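Side-chain contacts in glucose-1-phosphate uridylyltransferase (Sphingomonas elodea, PDB 2UX8), which probably catalyses the conversion of alpha-D-glucose 1-phosphate and UTP into UDP-glucose and diphosphate: residues D156-N159 with N164-C167; Q219-R224 with G248-H253. All coordinates share one frame; numbering follows the deposited sequence.

How the contacts relate
Two modest side-chain contacts tie flanking elements to neighbouring strands of one sheet. Contact 1 sets helix 150-161 against strand 164-170; contact 2 lies farther from the centre of the chain and joins the residues leading into helix 221-228 to the loop before strand 252-256. Their centres are 12 Å apart, and they meet through the parallel pairing of the two strands, where Asn164 N lies 2.7 Å from Pro251 O and Asn164 O lies 3.0 Å from His253 N, both probable hydrogen bonds. Neither touches glucose 1-phosphate: the side chain of Leu165 is about 14 Å from the bound sugar phosphate and about 7 Å from that of the ligand-binding Tyr216.

Contact 1: D156-N159 with N164-C167; sequences DAYN and NLIC
Tyr158 and Leu165 mark the closest approach of the two backbones, with Tyr158 CA 7.3 Å from Leu165 CA. A helical turn at 156-159 faces the start of a strand at 164-167, only four residues intervening, and no hydrogen bond crosses between them. The side chains meet through apolar atoms, an example of one branched side chain serving two neighbours on a helix. Leu165 supplies about half of the 122 Å² buried here, with CB directed toward the helix. Its CG stands beside the backbone N and anti to the carbonyl carbon (chi1 -63°), and the fork divides its two methyls between successive helical residues. CD2 meets Ala157 tip to tip, 3.8 Å from Ala157 CB, which itself points at the strand. The same methyl also lies 4.0 Å from Tyr158 N, so it rests against the helix backbone as well as against a side chain. CD1 turns to Tyr158, where it comes in near the ring plane, at the edge, and approaches Tyr158 CD1 to 3.6 Å. It also lies 3.9 Å from Tyr158 CB, so the methyl fits beside the root of the ring rather than over its face. The two side chains cross at about a right angle. With CG anti to the backbone N (chi1 172°), the tyrosine ring is carried past Leu165, and its hydroxyl end reaches toward Gln219. Leu165 and Ala157 are both buried, as expected where a helix packs on the sheet of an alpha/beta nucleotidyltransferase domain. Beside this contact, strand 215-218 pairs with the Leu165 strand through Ile217, whose side chain also touches Tyr158, and Val255 of strand 252-256 packs against Leu165 on the strand's other neighbour.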
# COMPACT_ATOMS: atom_id res chain seq x y z
N ASP C 156 -16.79 0.16 34.39
CA ASP C 156 -17.06 0.46 35.80
C ASP C 156 -18.29 -0.32 36.25
O ASP C 156 -18.32 -0.87 37.35
CB ASP C 156 -17.30 1.96 35.98
CG ASP C 156 -16.01 2.74 36.10
OD1 ASP C 156 -16.03 3.99 35.95
OD2 ASP C 156 -14.96 2.12 36.36
N ALA C 157 -19.31 -0.33 35.41
CA ALA C 157 -20.54 -1.05 35.71
C ALA C 157 -20.33 -2.54 35.54
O ALA C 157 -21.02 -3.34 36.17
CB ALA C 157 -21.67 -0.59 34.80
N TYR C 158 -19.40 -2.92 34.68
CA TYR C 158 -19.12 -4.33 34.44
C TYR C 158 -18.55 -4.92 35.72
O TYR C 158 -18.99 -5.98 36.17
CB TYR C 158 -18.12 -4.48 33.28
CG TYR C 158 -17.64 -5.90 33.10
CD1 TYR C 158 -18.51 -6.90 32.69
CD2 TYR C 158 -16.32 -6.24 33.38
CE1 TYR C 158 -18.09 -8.23 32.58
CE2 TYR C 158 -15.88 -7.57 33.26
CZ TYR C 158 -16.78 -8.55 32.86
OH TYR C 158 -16.36 -9.86 32.74
N ASN C 159 -17.56 -4.23 36.29
CA ASN C 159 -16.90 -4.66 37.52
C ASN C 159 -17.85 -5.00 38.64
O ASN C 159 -17.48 -5.70 39.59
CB ASN C 159 -15.97 -3.56 38.05
CG ASN C 159 -14.68 -3.46 37.27
OD1 ASN C 159 -13.87 -4.39 37.24
ND2 ASN C 159 -14.47 -2.32 36.64
N ASN C 164 -23.15 -9.23 30.23
CA ASN C 164 -23.06 -8.46 29.00
C ASN C 164 -23.64 -7.06 29.15
O ASN C 164 -24.66 -6.88 29.82
CB ASN C 164 -23.79 -9.20 27.87
CG ASN C 164 -23.46 -10.68 27.83
OD1 ASN C 164 -24.14 -11.50 28.45
ND2 ASN C 164 -22.39 -11.04 27.12
N LEU C 165 -22.99 -6.08 28.55
CA LEU C 165 -23.45 -4.71 28.61
C LEU C 165 -23.38 -4.05 27.25
O LEU C 165 -22.55 -4.41 26.40
CB LEU C 165 -22.60 -3.90 29.60
CG LEU C 165 -22.57 -4.25 31.09
CD1 LEU C 165 -21.47 -5.26 31.34
CD2 LEU C 165 -22.29 -3.00 31.91
N ILE C 166 -24.25 -3.07 27.04
CA ILE C 166 -24.29 -2.32 25.80
C ILE C 166 -24.69 -0.89 26.12
O ILE C 166 -25.37 -0.65 27.11
CB ILE C 166 -25.32 -2.90 24.81
CG1 ILE C 166 -26.67 -3.07 25.52
CG2 ILE C 166 -24.83 -4.23 24.26
CD1 ILE C 166 -27.80 -3.50 24.62
N CYS C 167 -24.25 0.05 25.31
CA CYS C 167 -24.61 1.44 25.53
C CYS C 167 -26.03 1.64 25.01
O CYS C 167 -26.37 1.22 23.90
CB CYS C 167 -23.64 2.36 24.79
SG CYS C 167 -23.89 4.08 25.19

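Contact 2: Q219-R224 with G248-H253; sequences QPEVMR and GDQPFH
Gln250 rests one face of its terminal amide against the CG of Gln219 and brings its NE2 end up beside the CG of Glu221, and these three residues make the whole contact. The example is instructive because polar residues meet here by packing: no hydrogen bond crosses between 219-224 and 248-253. The CB of Gln250 points toward the opposite segment, and the chain continues extended beyond CG (chi2 172°), which delivers the amide group to its two neighbours. Gln219 CG lies over one face of that amide, 4.0 Å from Gln250 CD, while Gln250 OE1 is 3.8 Å from the same Gln219 carbon. Glu221 CG sits nearer the amide plane, by the NE2 edge, with Gln250 NE2 3.6 Å from Glu221 CG. The glutamine chains approach each other at a slant. Glu221, by contrast, crosses Gln250 at about a right angle, and its carboxylate plane is turned 64° from the amide plane, so the two flat groups are far from a parallel stack. Glu221 OE2 stands 3.7 Å from Gln250 OE1, and here too the contact is packing without a bond. An alanine in place of Gln250 would probably leave the CG atoms of Gln219 and Glu221 without the amide that now lies against them, opening a gap between the helix entrance and the loop. Glu221 lies in helix 221-228, and Gln219 precedes it in a turn where Val222 N bonds to Gln219 O. Met246 packs against Glu221 and Val222. Asn164 touches both glutamines, placing the contact near the start of strand 164-170, while the 248-253 segment runs on into strand 252-256, whose Phe252 pairs with Val194 of strand 191-198.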
# COMPACT_ATOMS: atom_id res chain seq x y z
N GLN C 219 -19.66 -11.58 26.66
CA GLN C 219 -19.06 -12.78 27.23
C GLN C 219 -18.74 -13.73 26.09
O GLN C 219 -19.44 -13.76 25.07
CB GLN C 219 -20.01 -13.43 28.23
CG GLN C 219 -20.24 -12.57 29.46
CD GLN C 219 -18.96 -12.29 30.20
OE1 GLN C 219 -18.70 -11.17 30.63
NE2 GLN C 219 -18.14 -13.32 30.37
N PRO C 220 -17.69 -14.53 26.26
CA PRO C 220 -17.24 -15.50 25.26
C PRO C 220 -18.33 -16.42 24.69
O PRO C 220 -18.18 -16.93 23.57
CB PRO C 220 -16.12 -16.26 25.97
CG PRO C 220 -16.48 -16.12 27.43
CD PRO C 220 -16.91 -14.68 27.50
N GLU C 221 -19.42 -16.62 25.43
CA GLU C 221 -20.48 -17.48 24.93
C GLU C 221 -21.10 -16.88 23.68
O GLU C 221 -21.67 -17.59 22.85
CB GLU C 221 -21.57 -17.69 25.99
CG GLU C 221 -21.29 -17.13 27.38
CD GLU C 221 -20.07 -17.76 28.07
OE1 GLU C 221 -19.79 -18.96 27.83
OE2 GLU C 221 -19.42 -17.06 28.88
N VAL C 222 -20.98 -15.56 23.53
CA VAL C 222 -21.54 -14.90 22.35
C VAL C 222 -20.76 -15.26 21.10
O VAL C 222 -21.33 -15.38 20.02
CB VAL C 222 -21.55 -13.37 22.51
CG1 VAL C 222 -22.27 -12.74 21.32
CG2 VAL C 222 -22.24 -12.99 23.83
N MET C 223 -19.44 -15.43 21.25
CA MET C 223 -18.60 -15.82 20.12
C MET C 223 -19.04 -17.21 19.68
O MET C 223 -19.29 -17.46 18.50
CB MET C 223 -17.12 -15.87 20.53
CG MET C 223 -16.36 -14.58 20.31
SD MET C 223 -16.05 -14.25 18.57
CE MET C 223 -17.47 -13.48 18.11
N ARG C 224 -19.13 -18.11 20.65
CA ARG C 224 -19.55 -19.49 20.42
C ARG C 224 -20.84 -19.54 19.63
O ARG C 224 -20.96 -20.32 18.68
CB ARG C 224 -19.75 -20.20 21.76
CG ARG C 224 -18.46 -20.65 22.44
CD ARG C 224 -17.38 -19.60 22.27
NE ARG C 224 -16.08 -20.03 22.78
CZ ARG C 224 -14.93 -19.44 22.44
NH1 ARG C 224 -14.94 -18.42 21.60
NH2 ARG C 224 -13.79 -19.87 22.96
N GLY C 248 -31.75 -15.04 29.05
CA GLY C 248 -32.16 -15.85 30.17
C GLY C 248 -31.10 -16.41 31.09
O GLY C 248 -31.44 -16.91 32.14
N ASP C 249 -29.83 -16.36 30.74
CA ASP C 249 -28.92 -16.93 31.70
C ASP C 249 -27.69 -16.15 32.09
O ASP C 249 -26.83 -16.66 32.80
CB ASP C 249 -28.59 -18.39 31.33
CG ASP C 249 -27.56 -18.51 30.28
OD1 ASP C 249 -26.46 -17.98 30.48
OD2 ASP C 249 -27.84 -19.17 29.26
N GLN C 250 -27.62 -14.90 31.66
CA GLN C 250 -26.51 -14.05 32.05
C GLN C 250 -26.98 -12.61 32.20
O GLN C 250 -27.87 -12.15 31.48
CB GLN C 250 -25.36 -14.16 31.05
CG GLN C 250 -24.14 -14.82 31.68
CD GLN C 250 -23.04 -15.14 30.68
OE1 GLN C 250 -21.94 -15.51 31.08
NE2 GLN C 250 -23.34 -15.01 29.40
N PRO C 251 -26.40 -11.89 33.18
CA PRO C 251 -26.72 -10.49 33.47
C PRO C 251 -26.57 -9.66 32.20
O PRO C 251 -25.47 -9.59 31.64
CB PRO C 251 -25.67 -10.10 34.50
CG PRO C 251 -25.38 -11.37 35.21
CD PRO C 251 -25.38 -12.41 34.11
N PHE C 252 -27.64 -9.03 31.74
CA PHE C 252 -27.54 -8.22 30.54
C PHE C 252 -28.16 -6.86 30.81
O PHE C 252 -29.36 -6.74 31.05
CB PHE C 252 -28.21 -8.93 29.37
CG PHE C 252 -27.63 -8.55 28.05
CD1 PHE C 252 -27.63 -9.46 26.99
CD2 PHE C 252 -27.08 -7.29 27.85
CE1 PHE C 252 -27.10 -9.11 25.76
CE2 PHE C 252 -26.55 -6.93 26.63
CZ PHE C 252 -26.55 -7.84 25.57
N HIS C 253 -27.32 -5.83 30.77
CA HIS C 253 -27.77 -4.47 31.04
C HIS C 253 -27.42 -3.45 29.99
O HIS C 253 -26.44 -3.60 29.25
CB HIS C 253 -27.19 -4.01 32.37
CG HIS C 253 -27.46 -4.95 33.50
ND1 HIS C 253 -28.69 -5.04 34.11
CD2 HIS C 253 -26.67 -5.86 34.11
CE1 HIS C 253 -28.64 -5.97 35.05
NE2 HIS C 253 -27.43 -6.48 35.07